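Local structure of putative fumarylpyruvate hydrolase (Burkholderia cenocepacia, 4MAQ) at residues Ala168-Thr173 with Pro218-Thr223. The protein belongs to the fumarylacetoacetate hydrolase (FAH) family, and its strand-rich chain forms a two-chain assembly. Residues are numbered along the deposited sequence; the frame is centred on the assembly and turned at random.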
loop_
_atom_site.group_PDB
_atom_site.type_symbol
_atom_site.label_atom_id
_atom_site.label_comp_id
_atom_site.label_asym_id
_atom_site.label_seq_id
_atom_site.Cartn_x
_atom_site.Cartn_y
_atom_site.Cartn_z
ATOM N N ALA B 168 10.424 -15.445 19.943
ATOM C CA ALA B 168 11.353 -15.155 21.041
ATOM C C ALA B 168 12.314 -14.059 20.644
ATOM O O ALA B 168 12.575 -13.830 19.448
ATOM C CB ALA B 168 12.122 -16.429 21.407
ATOM N N VAL B 169 12.820 -13.373 21.665
ATOM C CA VAL B 169 13.808 -12.310 21.491
ATOM C C VAL B 169 14.989 -12.644 22.391
ATOM O O VAL B 169 14.823 -12.833 23.610
ATOM C CB VAL B 169 13.218 -10.929 21.885
ATOM C CG1 VAL B 169 14.292 -9.851 21.907
ATOM C CG2 VAL B 169 12.087 -10.533 20.947
ATOM N N ASN B 170 16.166 -12.735 21.788
ATOM C CA ASN B 170 17.354 -13.155 22.519
ATOM C C ASN B 170 17.109 -14.435 23.314
ATOM O O ASN B 170 17.587 -14.610 24.446
ATOM C CB ASN B 170 17.906 -12.004 23.382
ATOM C CG ASN B 170 18.125 -10.764 22.565
ATOM O OD1 ASN B 170 18.523 -10.853 21.400
ATOM N ND2 ASN B 170 17.856 -9.606 23.149
ATOM N N GLY B 171 16.362 -15.345 22.695
ATOM C CA GLY B 171 16.109 -16.667 23.280
ATOM C C GLY B 171 14.994 -16.684 24.318
ATOM O O GLY B 171 14.675 -17.745 24.856
ATOM N N ASP B 172 14.396 -15.532 24.602
ATOM C CA ASP B 172 13.357 -15.429 25.633
ATOM C C ASP B 172 11.985 -15.355 24.945
ATOM O O ASP B 172 11.738 -14.435 24.142
ATOM C CB ASP B 172 13.625 -14.162 26.452
ATOM C CG ASP B 172 12.616 -13.924 27.526
ATOM O OD1 ASP B 172 12.524 -14.747 28.460
ATOM O OD2 ASP B 172 11.942 -12.872 27.481
ATOM N N THR B 173 11.102 -16.318 25.215
ATOM C CA THR B 173 9.813 -16.345 24.534
ATOM C C THR B 173 8.992 -15.113 24.903
ATOM O O THR B 173 8.822 -14.796 26.085
ATOM C CB THR B 173 9.040 -17.619 24.901
ATOM O OG1 THR B 173 9.819 -18.753 24.518
ATOM C CG2 THR B 173 7.692 -17.660 24.174
ATOM N N PRO B 218 17.463 -2.346 18.737
ATOM C CA PRO B 218 18.543 -2.581 17.783
ATOM C C PRO B 218 19.475 -3.685 18.275
ATOM O O PRO B 218 19.850 -3.701 19.451
ATOM C CB PRO B 218 19.257 -1.226 17.739
ATOM C CG PRO B 218 18.191 -0.236 18.074
ATOM C CD PRO B 218 17.359 -0.922 19.112
ATOM N N GLY B 219 19.787 -4.644 17.404
ATOM C CA GLY B 219 20.676 -5.744 17.762
ATOM C C GLY B 219 19.967 -6.992 18.256
ATOM O O GLY B 219 20.600 -8.043 18.400
ATOM N N ASP B 220 18.670 -6.899 18.553
ATOM C CA ASP B 220 17.976 -8.073 19.088
ATOM C C ASP B 220 17.987 -9.229 18.084
ATOM O O ASP B 220 17.847 -9.007 16.862
ATOM C CB ASP B 220 16.530 -7.742 19.450
ATOM C CG ASP B 220 16.382 -7.108 20.821
ATOM O OD1 ASP B 220 17.369 -7.033 21.583
ATOM O OD2 ASP B 220 15.246 -6.680 21.128
ATOM N N ARG B 221 18.100 -10.454 18.599
ATOM C CA ARG B 221 17.975 -11.680 17.794
ATOM C C ARG B 221 16.527 -12.197 17.914
ATOM O O ARG B 221 16.092 -12.597 19.002
ATOM C CB ARG B 221 18.973 -12.765 18.246
ATOM C CG ARG B 221 18.872 -14.076 17.442
ATOM C CD ARG B 221 19.914 -15.128 17.877
ATOM N NE ARG B 221 21.234 -14.483 17.815
ATOM C CZ ARG B 221 21.956 -14.300 16.703
ATOM N NH1 ARG B 221 21.618 -14.888 15.556
ATOM N NH2 ARG B 221 23.035 -13.521 16.751
ATOM N N VAL B 222 15.788 -12.156 16.805
ATOM C CA VAL B 222 14.380 -12.550 16.805
ATOM C C VAL B 222 14.270 -13.924 16.176
ATOM O O VAL B 222 14.778 -14.156 15.072
ATOM C CB VAL B 222 13.538 -11.532 16.011
ATOM C CG1 VAL B 222 12.041 -11.822 16.192
ATOM C CG2 VAL B 222 13.896 -10.110 16.444
ATOM N N THR B 223 13.644 -14.841 16.900
ATOM C CA THR B 223 13.322 -16.161 16.373
ATOM C C THR B 223 11.827 -16.379 16.489
ATOM O O THR B 223 11.139 -15.680 17.246
ATOM C CB THR B 223 14.067 -17.269 17.149
ATOM O OG1 THR B 223 13.852 -17.081 18.556
ATOM C CG2 THR B 223 15.566 -17.239 16.840
HETATM O O HOH W 1 21.006 -10.026 20.240
HETATM O O HOH W 2 15.574 -15.299 19.839
#
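A beta-hairpin with a two-residue loop, a type I' beta turn from V169 to D172, has its first strand, 164-169, paired antiparallel with strand 221-226 in a mixed sheet of this FAH-family chain. A168 and T223 form the hydrogen-bonded pair: A168 N donates to T223 O at 2.8 Å, and T223 N donates back to A168 O at 2.9 Å. V169 and V222 follow as the non-hydrogen-bonded pair, both side chains on the face that also meets L216. Beyond the last bridge, N170 N still reaches R221 O at 2.8 Å, within the carbonyl plane. The N170 side chain, CG anti to its own carbonyl carbon (chi1 -53°), adds a second bond beside it: R221 N donates to N170 OD1 at 2.9 Å, nearly straight (175° at the hydrogen) but from above the side-chain carbonyl plane. N170 ND2, 3.1 Å from D220 OD1, comes from above a carboxylate that stands 82° to the amide. D220 OD2 accepts from Q217 N and lies 3.4 Å from V169 CG1, while the R221 chain bends at chi3 and leads away, NH1 forming a salt bridge with E233. One water joins N170 OD1 to G219 O; a second links G171 N, R221 O and T223 OG1. The side-chain amide of N170 thus acts as acceptor and donor at once, tying the turn to strand backbone and D220 side chain, and the N-H groups at both carboxylate oxygens would be expected to stabilise the negative charge.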